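Cellulase IBT99 (Metagenomes, PDB 6WBT) probably hydrolyses 6-phospho-alpha-glucosides as a family 4 glycosidase of gut microorganisms, binding NAD, a manganese ion and glucose 6-phosphate. Local coordinates at residues A[16-21]-A[47-52]; A[411-416]-A[422-427]. One frame throughout, in Å; residues are numbered along the deposited sequence.

Contact 1. Residues A[16-21]-A[47-52]. With NAD (nicotinamide-adenine-dinucleotide), chain G.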
ATOM      1  N   TYR A  16       9.373 -41.725  -3.377  1.00 49.50           N
ATOM      2  CA  TYR A  16       9.972 -40.994  -4.484  1.00 51.94           C
ATOM      3  C   TYR A  16      11.493 -40.991  -4.437  1.00 51.26           C
ATOM      4  O   TYR A  16      12.123 -40.415  -5.329  1.00 52.19           O
ATOM      5  CB  TYR A  16       9.461 -39.548  -4.504  1.00 55.73           C
ATOM      6  CG  TYR A  16       7.964 -39.423  -4.662  1.00 59.49           C
ATOM      7  CD1 TYR A  16       7.151 -39.160  -3.568  1.00 60.03           C
ATOM      8  CD2 TYR A  16       7.363 -39.566  -5.906  1.00 61.82           C
ATOM      9  CE1 TYR A  16       5.781 -39.043  -3.707  1.00 61.23           C
ATOM     10  CE2 TYR A  16       5.992 -39.451  -6.055  1.00 63.05           C
ATOM     11  CZ  TYR A  16       5.207 -39.190  -4.952  1.00 62.93           C
ATOM     12  OH  TYR A  16       3.844 -39.074  -5.095  1.00 64.09           O
ATOM     13  N   THR A  17      12.094 -41.615  -3.424  1.00 49.89           N
ATOM     14  CA  THR A  17      13.552 -41.610  -3.311  1.00 50.26           C
ATOM     15  C   THR A  17      14.238 -42.334  -4.464  1.00 51.54           C
ATOM     16  O   THR A  17      15.170 -41.759  -5.051  1.00 52.92           O
ATOM     17  CB  THR A  17      13.969 -42.187  -1.952  1.00 51.24           C
ATOM     18  OG1 THR A  17      13.420 -41.385  -0.900  1.00 52.52           O
ATOM     19  CG2 THR A  17      15.485 -42.212  -1.824  1.00 50.33           C
ATOM     20  N   PRO A  18      13.851 -43.559  -4.850  1.00 51.24           N
ATOM     21  CA  PRO A  18      14.504 -44.182  -6.015  1.00 53.43           C
ATOM     22  C   PRO A  18      14.298 -43.413  -7.305  1.00 55.44           C
ATOM     23  O   PRO A  18      15.106 -43.558  -8.231  1.00 57.45           O
ATOM     24  CB  PRO A  18      13.852 -45.571  -6.086  1.00 53.53           C
ATOM     25  CG  PRO A  18      13.316 -45.814  -4.723  1.00 52.40           C
ATOM     26  CD  PRO A  18      12.880 -44.475  -4.227  1.00 50.93           C
ATOM     27  N   GLY A  19      13.249 -42.596  -7.397  1.00 55.75           N
ATOM     28  CA  GLY A  19      13.019 -41.842  -8.618  1.00 55.84           C
ATOM     29  C   GLY A  19      13.974 -40.673  -8.768  1.00 55.82           C
ATOM     30  O   GLY A  19      14.608 -40.504  -9.814  1.00 56.95           O
ATOM     31  N   ILE A  20      14.096 -39.852  -7.722  1.00 54.23           N
ATOM     32  CA  ILE A  20      14.945 -38.671  -7.811  1.00 55.47           C
ATOM     33  C   ILE A  20      16.424 -39.027  -7.759  1.00 54.77           C
ATOM     34  O   ILE A  20      17.259 -38.246  -8.228  1.00 53.66           O
ATOM     35  CB  ILE A  20      14.604 -37.656  -6.703  1.00 57.39           C
ATOM     36  CG1 ILE A  20      15.172 -38.112  -5.358  1.00 59.85           C
ATOM     37  CG2 ILE A  20      13.098 -37.453  -6.611  1.00 57.47           C
ATOM     38  CD1 ILE A  20      15.270 -37.005  -4.335  1.00 61.42           C
ATOM     39  N   VAL A  21      16.778 -40.185  -7.193  1.00 55.38           N
ATOM     40  CA  VAL A  21      18.170 -40.627  -7.229  1.00 56.09           C
ATOM     41  C   VAL A  21      18.599 -40.891  -8.664  1.00 59.43           C
ATOM     42  O   VAL A  21      19.686 -40.478  -9.091  1.00 61.61           O
ATOM     43  CB  VAL A  21      18.364 -41.870  -6.340  1.00 53.65           C
ATOM     44  CG1 VAL A  21      19.687 -42.548  -6.656  1.00 53.94           C
ATOM     45  CG2 VAL A  21      18.311 -41.487  -4.873  1.00 51.63           C
ATOM     46  N   ASN A  47      16.232 -48.354   5.329  0.53 46.97           N
ATOM     47  CA  ASN A  47      17.138 -49.416   4.901  0.53 48.97           C
ATOM     48  C   ASN A  47      16.542 -50.250   3.774  0.53 48.06           C
ATOM     49  O   ASN A  47      17.283 -50.762   2.928  0.53 50.54           O
ATOM     50  CB  ASN A  47      17.508 -50.308   6.086  0.53 49.72           C
ATOM     51  CG  ASN A  47      18.398 -49.601   7.091  0.53 50.81           C
ATOM     52  OD1 ASN A  47      18.195 -49.707   8.300  0.53 51.43           O
ATOM     53  ND2 ASN A  47      19.389 -48.872   6.594  0.53 49.93           N
ATOM     54  N   LYS A  48      15.214 -50.395   3.741  1.00 49.16           N
ATOM     55  CA  LYS A  48      14.584 -51.125   2.646  1.00 48.23           C
ATOM     56  C   LYS A  48      14.623 -50.316   1.355  1.00 47.42           C
ATOM     57  O   LYS A  48      14.886 -50.866   0.279  1.00 47.44           O
ATOM     58  CB  LYS A  48      13.144 -51.482   3.013  1.00 47.14           C
ATOM     59  CG  LYS A  48      13.017 -52.334   4.264  1.00 48.25           C
ATOM     60  CD  LYS A  48      11.560 -52.536   4.643  1.00 49.55           C
ATOM     61  CE  LYS A  48      11.431 -53.293   5.953  1.00 51.27           C
ATOM     62  NZ  LYS A  48      10.011 -53.410   6.386  1.00 52.19           N
ATOM     63  N   VAL A  49      14.362 -49.010   1.442  1.00 47.15           N
ATOM     64  CA  VAL A  49      14.453 -48.157   0.262  1.00 44.91           C
ATOM     65  C   VAL A  49      15.901 -48.024  -0.189  1.00 45.24           C
ATOM     66  O   VAL A  49      16.177 -47.922  -1.391  1.00 45.12           O
ATOM     67  CB  VAL A  49      13.816 -46.784   0.545  1.00 40.54           C
ATOM     68  CG1 VAL A  49      13.817 -45.924  -0.710  1.00 37.70           C
ATOM     69  CG2 VAL A  49      12.401 -46.955   1.075  1.00 40.10           C
ATOM     70  N   ALA A  50      16.847 -48.032   0.755  1.00 45.89           N
ATOM     71  CA  ALA A  50      18.258 -47.957   0.391  1.00 48.17           C
ATOM     72  C   ALA A  50      18.686 -49.154  -0.447  1.00 50.61           C
ATOM     73  O   ALA A  50      19.613 -49.043  -1.257  1.00 41.97           O
ATOM     74  CB  ALA A  50      19.123 -47.854   1.648  1.00 41.33           C
ATOM     75  N   LEU A  51      18.028 -50.302  -0.266  1.00 52.88           N
ATOM     76  CA  LEU A  51      18.312 -51.460  -1.107  1.00 55.46           C
ATOM     77  C   LEU A  51      18.008 -51.163  -2.570  1.00 53.69           C
ATOM     78  O   LEU A  51      18.747 -51.585  -3.467  1.00 55.94           O
ATOM     79  CB  LEU A  51      17.506 -52.667  -0.628  1.00 57.71           C
ATOM     80  CG  LEU A  51      17.796 -53.164   0.788  1.00 60.38           C
ATOM     81  CD1 LEU A  51      16.669 -54.058   1.274  1.00 61.36           C
ATOM     82  CD2 LEU A  51      19.125 -53.900   0.836  1.00 63.06           C
ATOM     83  N   ILE A  52      16.921 -50.434  -2.828  1.00 51.16           N
ATOM     84  CA  ILE A  52      16.582 -50.070  -4.200  1.00 51.11           C
ATOM     85  C   ILE A  52      17.517 -48.982  -4.707  1.00 51.24           C
ATOM     86  O   ILE A  52      17.922 -48.987  -5.875  1.00 51.44           O
ATOM     87  CB  ILE A  52      15.109 -49.634  -4.286  1.00 50.57           C
ATOM     88  CG1 ILE A  52      14.222 -50.614  -3.520  1.00 50.03           C
ATOM     89  CG2 ILE A  52      14.664 -49.544  -5.738  1.00 50.80           C
ATOM     90  CD1 ILE A  52      12.778 -50.206  -3.487  1.00 47.83           C
TER
HETATM   91  PA  NAD G 503       6.435 -41.638   2.471  1.00 60.71           P
HETATM   92  O1A NAD G 503       5.533 -41.651   3.659  1.00 60.66           O
HETATM   93  O2A NAD G 503       6.432 -42.832   1.575  1.00 60.79           O
HETATM   94  O5B NAD G 503       7.935 -41.339   2.962  1.00 59.49           O
HETATM   95  C5B NAD G 503       8.204 -40.147   3.751  1.00 58.93           C
HETATM   96  C4B NAD G 503       9.491 -40.338   4.516  1.00 58.74           C
HETATM   97  O4B NAD G 503       9.740 -39.178   5.355  1.00 58.72           O
HETATM   98  C3B NAD G 503       9.542 -41.549   5.463  1.00 58.92           C
HETATM   99  O3B NAD G 503      10.745 -42.275   5.246  1.00 58.79           O
HETATM  100  C2B NAD G 503       9.553 -40.900   6.852  1.00 59.17           C
HETATM  101  O2B NAD G 503      10.123 -41.705   7.861  1.00 58.27           O
HETATM  102  C1B NAD G 503      10.337 -39.633   6.545  1.00 59.38           C
HETATM  103  N9A NAD G 503      10.227 -38.598   7.567  1.00 60.57           N
HETATM  104  C8A NAD G 503       9.117 -38.296   8.316  1.00 61.63           C
HETATM  105  N7A NAD G 503       9.311 -37.321   9.168  1.00 62.42           N
HETATM  106  C5A NAD G 503      10.637 -36.961   8.982  1.00 61.78           C
HETATM  107  C6A NAD G 503      11.447 -35.985   9.595  1.00 61.66           C
HETATM  108  N6A NAD G 503      11.021 -35.170  10.555  1.00 62.06           N
HETATM  109  N1A NAD G 503      12.731 -35.887   9.178  1.00 61.36           N
HETATM  110  C2A NAD G 503      13.153 -36.713   8.212  1.00 61.28           C
HETATM  111  N3A NAD G 503      12.484 -37.663   7.565  1.00 61.17           N
HETATM  112  C4A NAD G 503      11.215 -37.742   7.999  1.00 61.40           C
HETATM  113  O3  NAD G 503       6.113 -40.338   1.588  1.00 63.16           O
HETATM  114  PN  NAD G 503       5.956 -40.116   0.007  1.00 64.77           P
HETATM  115  O1N NAD G 503       7.160 -40.668  -0.681  1.00 65.78           O
HETATM  116  O2N NAD G 503       4.609 -40.597  -0.419  1.00 64.49           O
HETATM  117  O5D NAD G 503       5.994 -38.516  -0.060  1.00 65.09           O
HETATM  118  C5D NAD G 503       7.122 -37.841   0.551  1.00 64.02           C
HETATM  119  C4D NAD G 503       6.840 -36.361   0.614  1.00 63.82           C
HETATM  120  O4D NAD G 503       6.887 -35.812  -0.722  1.00 64.07           O
HETATM  121  C3D NAD G 503       5.459 -35.968   1.159  1.00 64.18           C
HETATM  122  O3D NAD G 503       5.595 -34.892   2.077  1.00 65.01           O
HETATM  123  C2D NAD G 503       4.750 -35.519  -0.123  1.00 63.47           C
HETATM  124  O2D NAD G 503       3.611 -34.700   0.085  1.00 62.16           O
HETATM  125  C1D NAD G 503       5.895 -34.806  -0.830  1.00 65.22           C
HETATM  126  N1N NAD G 503       5.610 -34.562  -2.273  1.00 67.80           N
HETATM  127  C2N NAD G 503       5.323 -33.295  -2.704  1.00 69.46           C
HETATM  128  C3N NAD G 503       5.029 -33.051  -4.037  1.00 71.34           C
HETATM  129  C7N NAD G 503       4.777 -31.625  -4.457  1.00 73.81           C
HETATM  130  O7N NAD G 503       3.947 -31.391  -5.331  1.00 75.16           O
HETATM  131  N7N NAD G 503       5.500 -30.677  -3.877  1.00 74.43           N
HETATM  132  C4N NAD G 503       4.998 -34.120  -4.928  1.00 70.34           C
HETATM  133  C5N NAD G 503       5.324 -35.384  -4.488  1.00 69.07           C
HETATM  134  C6N NAD G 503       5.630 -35.584  -3.159  1.00 67.87           C
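A proline, P18, stands in the first turn of its helix and meets both V49 and I52 on the neighbouring helix through the atoms of its puckered ring. The ring and V49 cross at about a right angle, with P18 CD 3.9 Å from V49 CG1. That methyl is anti to the backbone N of V49 (chi1 -176°), which carries it far enough forward to meet T17 as well, T17 CB to V49 CG1 at 3.9 Å. One turn on, I52 CG2 lies 4.1 Å from P18 CB, and I298 of helix 296-306 touches both residues. The axes of the segments 17-21 and 47-52 approach to 10.0 Å, with N-to-C directions 36° apart. This is the Rossmann arrangement: strand 5-10, helix 17-25, strand 33-39, helix 43-60 and strand 66-69 follow one another as beta-alpha-beta units, so the two helices pack as neighbours beside the parallel sheet. The hydroxyl of T17 makes weak hydrogen bonds with the carbonyl oxygens of G12 and S14 in the glycine-rich turn. Just before the helix, Y16 meets the cofactor, its ring carrying NAD C5N over one face while O5D lies in plane at the edge; Y16 CE1 comes within 3.5 Å of NAD C6N.

Contact 2. Residues A[411-416]-A[422-427]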
ATOM      1  N   ALA A 411      -8.556 -20.781  11.757  1.00 49.82           N
ATOM      2  CA  ALA A 411      -7.994 -21.307  10.518  1.00 48.59           C
ATOM      3  C   ALA A 411      -8.944 -22.299   9.858  1.00 47.88           C
ATOM      4  O   ALA A 411      -9.089 -22.307   8.630  1.00 48.54           O
ATOM      5  CB  ALA A 411      -6.639 -21.960  10.790  1.00 48.23           C
ATOM      6  N   PHE A 412      -9.603 -23.141  10.657  1.00 46.84           N
ATOM      7  CA  PHE A 412     -10.534 -24.115  10.096  1.00 48.40           C
ATOM      8  C   PHE A 412     -11.827 -23.450   9.643  1.00 47.79           C
ATOM      9  O   PHE A 412     -12.405 -23.838   8.621  1.00 48.90           O
ATOM     10  CB  PHE A 412     -10.818 -25.216  11.119  1.00 50.59           C
ATOM     11  CG  PHE A 412      -9.747 -26.270  11.192  1.00 51.95           C
ATOM     12  CD1 PHE A 412      -8.461 -25.945  11.593  1.00 51.75           C
ATOM     13  CD2 PHE A 412     -10.030 -27.586  10.867  1.00 53.43           C
ATOM     14  CE1 PHE A 412      -7.475 -26.912  11.661  1.00 52.17           C
ATOM     15  CE2 PHE A 412      -9.048 -28.557  10.934  1.00 52.92           C
ATOM     16  CZ  PHE A 412      -7.769 -28.220  11.332  1.00 52.38           C
ATOM     17  N   THR A 413     -12.298 -22.445  10.387  1.00 45.36           N
ATOM     18  CA  THR A 413     -13.508 -21.734   9.987  1.00 45.51           C
ATOM     19  C   THR A 413     -13.313 -20.991   8.670  1.00 44.54           C
ATOM     20  O   THR A 413     -14.246 -20.899   7.864  1.00 45.51           O
ATOM     21  CB  THR A 413     -13.929 -20.759  11.092  1.00 45.42           C
ATOM     22  OG1 THR A 413     -14.181 -21.484  12.304  1.00 45.36           O
ATOM     23  CG2 THR A 413     -15.185 -19.996  10.695  1.00 43.78           C
HETATM   24  N   MSE A 414     -12.111 -20.480   8.427  1.00 43.33           N
HETATM   25  CA  MSE A 414     -11.827 -19.681   7.239  1.00 41.99           C
HETATM   26  C   MSE A 414     -11.828 -20.503   5.949  1.00 43.53           C
HETATM   27  O   MSE A 414     -12.172 -19.994   4.882  1.00 44.23           O
HETATM   28  CB  MSE A 414     -10.474 -18.979   7.397  1.00 40.95           C
HETATM   29  CG  MSE A 414     -10.108 -18.048   6.254  1.00 40.97           C
HETATM   30 SE   MSE A 414     -11.199 -16.437   6.215  0.65 39.27          SE
HETATM   31  CE  MSE A 414     -10.672 -15.694   7.937  1.00 40.86           C
ATOM     32  N   ASN A 415     -11.448 -21.775   6.058  1.00 43.52           N
ATOM     33  CA  ASN A 415     -11.261 -22.606   4.875  1.00 44.58           C
ATOM     34  C   ASN A 415     -12.575 -22.801   4.128  1.00 45.56           C
ATOM     35  O   ASN A 415     -13.647 -22.901   4.731  1.00 46.46           O
ATOM     36  CB  ASN A 415     -10.674 -23.961   5.271  1.00 45.55           C
ATOM     37  CG  ASN A 415     -10.078 -24.704   4.092  1.00 46.32           C
ATOM     38  OD1 ASN A 415     -10.786 -25.372   3.341  1.00 47.13           O
ATOM     39  ND2 ASN A 415      -8.765 -24.591   3.926  1.00 46.20           N
ATOM     40  N   ARG A 416     -12.483 -22.856   2.795  1.00 44.98           N
ATOM     41  CA  ARG A 416     -13.680 -22.996   1.971  1.00 47.16           C
ATOM     42  C   ARG A 416     -14.278 -24.393   2.073  1.00 51.06           C
ATOM     43  O   ARG A 416     -15.493 -24.557   1.906  1.00 52.72           O
ATOM     44  CB  ARG A 416     -13.358 -22.668   0.512  1.00 46.33           C
ATOM     45  CG  ARG A 416     -12.818 -21.265   0.289  1.00 46.46           C
ATOM     46  CD  ARG A 416     -12.676 -20.956  -1.193  1.00 44.50           C
ATOM     47  NE  ARG A 416     -13.965 -20.965  -1.878  1.00 43.93           N
ATOM     48  CZ  ARG A 416     -14.760 -19.905  -1.987  1.00 44.42           C
ATOM     49  NH1 ARG A 416     -14.400 -18.746  -1.454  1.00 41.16           N
ATOM     50  NH2 ARG A 416     -15.916 -20.004  -2.629  1.00 46.95           N
ATOM     51  N   LEU A 422     -19.157 -24.369  13.204  1.00 59.75           N
ATOM     52  CA  LEU A 422     -19.503 -25.499  14.059  1.00 61.04           C
ATOM     53  C   LEU A 422     -18.818 -26.777  13.587  1.00 61.50           C
ATOM     54  O   LEU A 422     -18.313 -27.556  14.403  1.00 62.37           O
ATOM     55  CB  LEU A 422     -21.022 -25.680  14.099  1.00 62.18           C
ATOM     56  CG  LEU A 422     -21.852 -24.470  14.541  1.00 61.96           C
ATOM     57  CD1 LEU A 422     -23.347 -24.752  14.441  1.00 63.44           C
ATOM     58  CD2 LEU A 422     -21.482 -24.045  15.954  1.00 61.16           C
ATOM     59  N   VAL A 423     -18.792 -27.008  12.272  1.00 60.32           N
ATOM     60  CA  VAL A 423     -18.072 -28.159  11.737  1.00 59.06           C
ATOM     61  C   VAL A 423     -16.570 -27.976  11.916  1.00 56.66           C
ATOM     62  O   VAL A 423     -15.829 -28.956  12.065  1.00 56.39           O
ATOM     63  CB  VAL A 423     -18.450 -28.382  10.260  1.00 58.79           C
ATOM     64  CG1 VAL A 423     -17.804 -29.651   9.719  1.00 60.02           C
ATOM     65  CG2 VAL A 423     -19.962 -28.445  10.106  1.00 58.95           C
ATOM     66  N   ALA A 424     -16.099 -26.726  11.923  1.00 55.38           N
ATOM     67  CA  ALA A 424     -14.678 -26.461  12.117  1.00 54.90           C
ATOM     68  C   ALA A 424     -14.206 -26.879  13.504  1.00 56.46           C
ATOM     69  O   ALA A 424     -13.061 -27.315  13.658  1.00 57.04           O
ATOM     70  CB  ALA A 424     -14.385 -24.979  11.882  1.00 54.19           C
ATOM     71  N   LYS A 425     -15.065 -26.757  14.519  1.00 58.32           N
ATOM     72  CA  LYS A 425     -14.669 -27.140  15.870  1.00 58.68           C
ATOM     73  C   LYS A 425     -14.662 -28.654  16.043  1.00 60.06           C
ATOM     74  O   LYS A 425     -13.736 -29.208  16.647  1.00 60.41           O
ATOM     75  CB  LYS A 425     -15.599 -26.495  16.898  1.00 58.84           C
ATOM     76  CG  LYS A 425     -15.095 -26.583  18.331  1.00 59.73           C
ATOM     77  CD  LYS A 425     -16.206 -26.298  19.330  1.00 61.72           C
ATOM     78  CE  LYS A 425     -15.664 -26.158  20.743  1.00 62.41           C
ATOM     79  NZ  LYS A 425     -14.836 -24.930  20.894  1.00 61.86           N
ATOM     80  N   LYS A 426     -15.689 -29.335  15.526  1.00 61.78           N
ATOM     81  CA  LYS A 426     -15.738 -30.791  15.624  1.00 63.39           C
ATOM     82  C   LYS A 426     -14.605 -31.441  14.841  1.00 63.43           C
ATOM     83  O   LYS A 426     -14.094 -32.492  15.244  1.00 63.61           O
ATOM     84  CB  LYS A 426     -17.094 -31.300  15.135  1.00 64.61           C
ATOM     85  CG  LYS A 426     -18.244 -30.975  16.075  1.00 67.19           C
ATOM     86  CD  LYS A 426     -19.573 -30.915  15.338  1.00 69.52           C
ATOM     87  CE  LYS A 426     -19.884 -32.219  14.623  1.00 71.41           C
ATOM     88  NZ  LYS A 426     -21.180 -32.139  13.895  1.00 72.43           N
ATOM     89  N   LEU A 427     -14.198 -30.834  13.724  1.00 62.38           N
ATOM     90  CA  LEU A 427     -13.055 -31.345  12.977  1.00 61.08           C
ATOM     91  C   LEU A 427     -11.741 -31.015  13.674  1.00 57.85           C
ATOM     92  O   LEU A 427     -10.830 -31.849  13.711  1.00 56.24           O
ATOM     93  CB  LEU A 427     -13.061 -30.784  11.556  1.00 62.91           C
ATOM     94  CG  LEU A 427     -13.690 -31.683  10.489  1.00 66.98           C
ATOM     95  CD1 LEU A 427     -13.921 -30.911   9.205  1.00 68.17           C
ATOM     96  CD2 LEU A 427     -12.805 -32.893  10.233  1.00 67.25           C
TER
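A424 and L427 are the residues through which helix 421-434 meets F412 and T413 at the end of the preceding helix, and a walk along 422-427 shows how the helix is shared between neighbours. L422 points away from F412 and T413 and packs on M257 of the second subunit. V423 follows, its backbone N making a weak hydrogen bond to S420 OG. At A424 the chains come nearest, the CA atoms of F412 and A424 being 5.2 Å apart, an approach eased by the small methyl. That methyl meets two residues, with A424 CB 3.7 Å from F412 CB and 3.5 Å from T413 OG1. The T413 contact is not a bond: OG1, anti to its own carbonyl carbon (chi1 -60°), is hydrogen-bonded to L409 O and to S421 OG, so the buried hydroxyl is satisfied while merely brushing the alanine. The carbonyl oxygen of A424 approaches the F412 ring obliquely, 4.1 Å from F412 CD2. K425 touches Y405 and L409 of helix 405-414 and packs on M257 of the second subunit, whereas K426 lies against H104. L427, three residues after A424, meets F412 again, though more loosely, its CB 4.5 Å from F412 CD2; L427 also touches H104, C106 and I418. Beyond these partners the F412 side chain packs on A114, M117 and T118 of helix 114-136. Within 411-416, R416 NH2 bonds to T413 O of the second subunit, and a weak counterpart runs back, setting the contact beside a subunit interface. Two successive helices joined by a short connection and packed through an alanine make this a helix-loop-helix unit, here near the C-terminal end of the family 4 glycosidase chain.

In the fold
The centres of contacts 1 and 2 lie 38 Å apart, on opposite sides of the chain's centre, and their nearest atoms are about 21 Å from one another. Contact 1 belongs to the Rossmann part and borders the ligand pocket, since Y16 touches both NAD and glucose 6-phosphate, although the side chain of T17 is already about 13 Å from the sugar phosphate. Contact 2 stands beside the second subunit. Helix 114-136 is a structural element common to both surroundings: F412 of contact 2 packs on it, and its Y119 hydroxyl is hydrogen-bonded to the NAD that Y16 meets.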